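Local atomic coordinates of periphilin-1 (Homo sapiens, PDB entry 6SWG), a protein that is thought to act in the HUSH epigenetic silencing complex, its helical C-terminal domain probably serving in self-association and in binding TASOR. Residues T22-A27 and E89-T94; A29-E34 and E81-F86. All blocks are in the same frame, centred on the assembly; numbering follows the deposited sequence.

Overall arrangement
The periphilin chain is a helical hairpin, helix 23-56 running out and helix 61-93 running back, and both contacts join these two helices. Contact 1 (T22-A27 with E89-T94) ties together the open end, where the first residues of one helix meet the last of the other, its centre about 22 Å from the centre of the chain. Contact 2 (A29-E34 with E81-F86) lies one step inward, its centre about 11 Å from that of contact 1, and its segments fall between those of contact 1 in the sequence. The two meet where A27 packs against F86. The hairpin is thus paired through to its ends, while both contacts also border another protein of the assembly.

Contact 1. Residues T22-A27 and E89-T94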
loop_
_atom_site.group_PDB
_atom_site.type_symbol
_atom_site.label_atom_id
_atom_site.label_comp_id
_atom_site.label_asym_id
_atom_site.label_seq_id
_atom_site.Cartn_x
_atom_site.Cartn_y
_atom_site.Cartn_z
ATOM N N THR B 22 5.928 -7.377 35.523
ATOM C CA THR B 22 5.626 -8.781 35.267
ATOM C C THR B 22 5.825 -9.126 33.809
ATOM O O THR B 22 5.625 -8.299 32.908
ATOM C CB THR B 22 4.179 -9.148 35.673
ATOM O OG1 THR B 22 3.212 -8.215 35.126
ATOM C CG2 THR B 22 4.044 -9.227 37.191
ATOM N N THR B 23 6.213 -10.376 33.583
ATOM C CA THR B 23 6.237 -10.931 32.242
ATOM C C THR B 23 4.969 -10.531 31.502
ATOM O O THR B 23 5.002 -10.196 30.303
ATOM C CB THR B 23 6.325 -12.454 32.296
ATOM O OG1 THR B 23 7.541 -12.873 32.922
ATOM C CG2 THR B 23 6.251 -13.044 30.904
ATOM N N ARG B 24 3.841 -10.573 32.225
ATOM C CA ARG B 24 2.549 -10.457 31.567
ATOM C C ARG B 24 2.270 -9.009 31.218
ATOM O O ARG B 24 1.729 -8.716 30.142
ATOM C CB ARG B 24 1.465 -11.040 32.478
ATOM C CG ARG B 24 0.083 -10.474 32.265
ATOM C CD ARG B 24 -0.984 -11.004 33.286
ATOM N NE ARG B 24 -2.330 -10.783 32.729
ATOM C CZ ARG B 24 -3.012 -9.627 32.841
ATOM N NH1 ARG B 24 -4.204 -9.512 32.305
ATOM N NH2 ARG B 24 -2.540 -8.582 33.530
ATOM N N SER B 25 2.632 -8.098 32.122
ATOM C CA SER B 25 2.510 -6.689 31.808
ATOM C C SER B 25 3.387 -6.346 30.622
ATOM O O SER B 25 2.970 -5.612 29.719
ATOM C CB SER B 25 2.861 -5.835 33.017
ATOM O OG SER B 25 4.257 -5.741 33.201
ATOM N N LYS B 26 4.599 -6.896 30.584
ATOM C CA LYS B 26 5.469 -6.606 29.455
ATOM C C LYS B 26 4.892 -7.143 28.148
ATOM O O LYS B 26 4.965 -6.462 27.125
ATOM C CB LYS B 26 6.863 -7.174 29.669
ATOM C CG LYS B 26 7.664 -6.479 30.725
ATOM C CD LYS B 26 8.995 -7.193 30.880
ATOM C CE LYS B 26 9.540 -7.025 32.278
ATOM N NZ LYS B 26 10.672 -7.980 32.544
ATOM N N ALA B 27 4.346 -8.363 28.162
ATOM C CA ALA B 27 3.749 -8.945 26.955
ATOM C C ALA B 27 2.605 -8.084 26.423
ATOM O O ALA B 27 2.535 -7.814 25.208
ATOM C CB ALA B 27 3.240 -10.361 27.252
ATOM N N GLU B 89 -6.188 -14.989 25.399
ATOM C CA GLU B 89 -5.363 -16.186 25.162
ATOM C C GLU B 89 -4.327 -16.345 26.275
ATOM O O GLU B 89 -4.214 -17.411 26.914
ATOM C CB GLU B 89 -4.656 -16.102 23.806
ATOM C CG GLU B 89 -5.545 -16.352 22.608
ATOM C CD GLU B 89 -6.036 -17.800 22.548
ATOM O OE1 GLU B 89 -7.040 -18.114 21.882
ATOM O OE2 GLU B 89 -5.407 -18.676 23.161
ATOM N N TYR B 90 -3.667 -15.248 26.618
ATOM C CA TYR B 90 -2.620 -15.325 27.616
ATOM C C TYR B 90 -3.188 -15.764 28.954
ATOM O O TYR B 90 -2.553 -16.523 29.690
ATOM C CB TYR B 90 -1.966 -13.958 27.780
ATOM C CG TYR B 90 -0.650 -13.983 28.479
ATOM C CD1 TYR B 90 0.528 -14.007 27.728
ATOM C CD2 TYR B 90 -0.555 -13.968 29.870
ATOM C CE1 TYR B 90 1.749 -14.000 28.323
ATOM C CE2 TYR B 90 0.716 -13.965 30.501
ATOM C CZ TYR B 90 1.852 -13.982 29.698
ATOM O OH TYR B 90 3.155 -13.984 30.162
ATOM N N ASP B 91 -4.355 -15.251 29.315
ATOM C CA ASP B 91 -4.858 -15.519 30.641
ATOM C C ASP B 91 -5.617 -16.821 30.683
ATOM O O ASP B 91 -6.311 -17.070 31.683
ATOM C CB ASP B 91 -5.811 -14.377 31.127
ATOM C CG ASP B 91 -5.057 -13.046 31.425
ATOM O OD1 ASP B 91 -3.817 -13.163 31.541
ATOM O OD2 ASP B 91 -5.681 -11.931 31.509
ATOM N N THR B 92 -5.614 -17.596 29.585
ATOM C CA THR B 92 -6.245 -18.907 29.612
ATOM C C THR B 92 -5.239 -20.028 29.340
ATOM O O THR B 92 -5.651 -21.181 29.247
ATOM C CB THR B 92 -7.436 -19.023 28.651
ATOM O OG1 THR B 92 -7.075 -18.687 27.313
ATOM C CG2 THR B 92 -8.501 -18.052 29.076
ATOM N N SER B 93 -3.938 -19.742 29.265
ATOM C CA SER B 93 -3.013 -20.816 28.920
ATOM C C SER B 93 -1.580 -20.593 29.390
ATOM O O SER B 93 -0.665 -21.214 28.828
ATOM C CB SER B 93 -3.072 -21.010 27.333
ATOM O OG SER B 93 -2.560 -19.818 26.649
ATOM N N THR B 94 -1.368 -19.785 30.439
ATOM C CA THR B 94 -0.012 -19.496 30.958
ATOM C C THR B 94 0.101 -19.747 32.472
ATOM O O THR B 94 -0.727 -20.535 32.975
ATOM C CB THR B 94 0.415 -18.056 30.676
ATOM O OG1 THR B 94 -0.551 -17.139 31.215
ATOM C CG2 THR B 94 0.605 -17.820 29.199
#
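R24 and Y90 pack against each other at the open end of an antiparallel helical hairpin, while R24 reaches past the ring to D91. The axes of the short segments 23-27 and 89-93 run at 156° to each other, 11.8 Å apart at their closest, a gap bridged by long side chains. With Y90 CG anti to the backbone N (chi1 -164°), the phenol is carried across to the first turn of helix 23-56. Its CE2 lies 3.6 Å from R24 CB and its CE1 4.1 Å from A27 CB, both methylene and methyl meeting the ring obliquely. The hydroxyl oxygen OH of Y90 sits 3.3 Å from the methyl CG2 of T23, whose side chain crosses the tyrosine at about a right angle. On one face of the Y90 ring, T94 CG2 lies 3.8 Å above the plane, over its centre.

Beyond its CB, the R24 chain runs extended to NE and presents the guanidinium side-on to the D91 carboxylate. The two planes are nearly coplanar, 23° apart, and each carboxylate oxygen uses its syn lone pair, which fixes the rotation of both groups. The remaining amino group, NH2, bonds to the backbone of another protein chain, so one arginine links the hairpin's two ends and the neighbouring molecule. T22 provides the N-cap of the helix, its OG1 accepting from S25 N. In the bidentate salt bridge, R24 NE gives to D91 OD1 over 3.0 Å, nearly straight and within the guanidinium plane, and R24 NH1 gives to D91 OD2 over 2.9 Å, somewhat tilted from it.

Contact 2. Residues A29-E34 and E81-F86; sequences ASKTKE and EELKHF
One face of the F86 ring carries the aliphatic part of K31, whose CG stands 3.7 Å from the ring centroid, only 20° off the normal, in a CH-pi contact. The ring's outer end turns toward the preceding turn of the facing helix, where F86 also touches A27. The carboxylates of E34 and E82 both meet the lysine's ammonium. K31 CG, anti to the backbone N (chi1 -168°), overlies the face, and a bend at chi2 (57°) carries CD past the rim by F86 CD2, whence the chain runs straight to NZ. NZ bonds E34 OE1 at 2.8 Å, on the syn side of that carboxylate, and pairs more loosely with E82 OE2 at 3.5 Å. The charge thus lies between two acids that would probably repel each other without it. Replacing K31 by an alanine would strip this chain from F86 and is likely to leave E34 and E82 without their shared cation. Deeper in, L83 CD1 packs 3.5 Å from T32 OG1, whose hydroxyl is hydrogen-bonded to I28 O, and both residues also touch apolar side chains of another protein. An apolar seam flanked by a salt-bridge network that spans the two helices is familiar from antiparallel helical hairpins.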
loop_
_atom_site.group_PDB
_atom_site.type_symbol
_atom_site.label_atom_id
_atom_site.label_comp_id
_atom_site.label_asym_id
_atom_site.label_seq_id
_atom_site.Cartn_x
_atom_site.Cartn_y
_atom_site.Cartn_z
ATOM N N ALA B 29 2.093 -4.881 27.038
ATOM C CA ALA B 29 2.629 -3.590 26.590
ATOM C C ALA B 29 3.266 -3.697 25.210
ATOM O O ALA B 29 3.041 -2.835 24.358
ATOM C CB ALA B 29 3.670 -3.069 27.598
ATOM N N SER B 30 4.062 -4.748 24.974
ATOM C CA SER B 30 4.700 -4.922 23.682
ATOM C C SER B 30 3.676 -5.224 22.606
ATOM O O SER B 30 3.782 -4.700 21.492
ATOM C CB SER B 30 5.733 -6.036 23.728
ATOM O OG SER B 30 6.867 -5.583 24.394
ATOM N N LYS B 31 2.687 -6.083 22.917
ATOM C CA LYS B 31 1.643 -6.382 21.940
ATOM C C LYS B 31 0.893 -5.128 21.564
ATOM O O LYS B 31 0.592 -4.895 20.392
ATOM C CB LYS B 31 0.643 -7.396 22.502
ATOM C CG LYS B 31 -0.318 -8.001 21.466
ATOM C CD LYS B 31 0.400 -8.695 20.302
ATOM C CE LYS B 31 -0.557 -9.094 19.186
ATOM N NZ LYS B 31 0.138 -9.858 18.110
ATOM N N THR B 32 0.664 -4.269 22.536
ATOM C CA THR B 32 -0.014 -3.030 22.267
ATOM C C THR B 32 0.837 -2.159 21.373
ATOM O O THR B 32 0.339 -1.584 20.388
ATOM C CB THR B 32 -0.319 -2.322 23.597
ATOM O OG1 THR B 32 -1.202 -3.134 24.410
ATOM C CG2 THR B 32 -0.930 -0.998 23.336
ATOM N N LYS B 33 2.132 -2.094 21.657
ATOM C CA LYS B 33 2.985 -1.253 20.828
ATOM C C LYS B 33 3.015 -1.753 19.381
ATOM O O LYS B 33 2.907 -0.952 18.432
ATOM C CB LYS B 33 4.375 -1.185 21.440
ATOM C CG LYS B 33 5.324 -0.380 20.607
ATOM C CD LYS B 33 6.684 -0.270 21.300
ATOM C CE LYS B 33 7.715 0.581 20.509
ATOM N NZ LYS B 33 8.948 0.833 21.393
ATOM N N GLU B 34 3.116 -3.071 19.197
ATOM C CA GLU B 34 3.127 -3.642 17.855
ATOM C C GLU B 34 1.827 -3.327 17.106
ATOM O O GLU B 34 1.851 -2.906 15.939
ATOM C CB GLU B 34 3.374 -5.134 17.943
ATOM C CG GLU B 34 3.133 -5.902 16.663
ATOM C CD GLU B 34 3.001 -7.421 16.954
ATOM O OE1 GLU B 34 2.019 -7.839 17.623
ATOM O OE2 GLU B 34 3.883 -8.197 16.534
ATOM N N GLU B 81 -9.985 -5.525 18.993
ATOM C CA GLU B 81 -10.307 -6.931 19.195
ATOM C C GLU B 81 -9.032 -7.754 19.316
ATOM O O GLU B 81 -8.937 -8.632 20.174
ATOM C CB GLU B 81 -11.173 -7.497 18.093
ATOM C CG GLU B 81 -12.139 -8.515 18.705
ATOM C CD GLU B 81 -11.446 -9.852 19.130
ATOM O OE1 GLU B 81 -10.719 -10.416 18.259
ATOM O OE2 GLU B 81 -11.585 -10.315 20.328
ATOM N N GLU B 82 -8.021 -7.437 18.505
ATOM C CA GLU B 82 -6.783 -8.197 18.503
ATOM C C GLU B 82 -6.163 -8.193 19.889
ATOM O O GLU B 82 -5.889 -9.253 20.460
ATOM C CB GLU B 82 -5.822 -7.584 17.493
ATOM C CG GLU B 82 -4.485 -8.252 17.521
ATOM C CD GLU B 82 -3.599 -7.905 16.317
ATOM O OE1 GLU B 82 -4.005 -7.053 15.496
ATOM O OE2 GLU B 82 -2.525 -8.558 16.182
ATOM N N LEU B 83 -6.112 -7.002 20.521
ATOM C CA LEU B 83 -5.483 -6.902 21.832
ATOM C C LEU B 83 -6.280 -7.708 22.855
ATOM O O LEU B 83 -5.699 -8.467 23.658
ATOM C CB LEU B 83 -5.372 -5.441 22.249
ATOM C CG LEU B 83 -4.727 -5.294 23.634
ATOM C CD1 LEU B 83 -3.339 -5.847 23.695
ATOM C CD2 LEU B 83 -4.690 -3.812 24.032
ATOM N N LYS B 84 -7.617 -7.628 22.785
ATOM C CA LYS B 84 -8.414 -8.420 23.727
ATOM C C LYS B 84 -8.158 -9.902 23.521
ATOM O O LYS B 84 -7.858 -10.632 24.477
ATOM C CB LYS B 84 -9.892 -8.119 23.606
ATOM C CG LYS B 84 -10.233 -6.741 24.064
ATOM C CD LYS B 84 -11.735 -6.480 23.909
ATOM C CE LYS B 84 -12.082 -5.063 24.331
ATOM N NZ LYS B 84 -13.552 -4.720 24.379
ATOM N N HIS B 85 -8.113 -10.329 22.260
ATOM C CA HIS B 85 -7.805 -11.724 21.979
ATOM C C HIS B 85 -6.508 -12.133 22.654
ATOM O O HIS B 85 -6.475 -13.135 23.384
ATOM C CB HIS B 85 -7.714 -11.992 20.494
ATOM C CG HIS B 85 -7.874 -13.435 20.182
ATOM N ND1 HIS B 85 -6.861 -14.194 19.650
ATOM C CD2 HIS B 85 -8.910 -14.279 20.395
ATOM C CE1 HIS B 85 -7.279 -15.439 19.514
ATOM N NE2 HIS B 85 -8.521 -15.511 19.949
ATOM N N PHE B 86 -5.472 -11.289 22.526
ATOM C CA PHE B 86 -4.178 -11.608 23.090
ATOM C C PHE B 86 -4.289 -11.764 24.593
ATOM O O PHE B 86 -4.032 -12.853 25.133
ATOM C CB PHE B 86 -3.205 -10.501 22.747
ATOM C CG PHE B 86 -1.841 -10.692 23.316
ATOM C CD1 PHE B 86 -1.540 -10.243 24.578
ATOM C CD2 PHE B 86 -0.852 -11.292 22.567
ATOM C CE1 PHE B 86 -0.293 -10.399 25.091
ATOM C CE2 PHE B 86 0.415 -11.454 23.074
ATOM C CZ PHE B 86 0.699 -10.990 24.345
#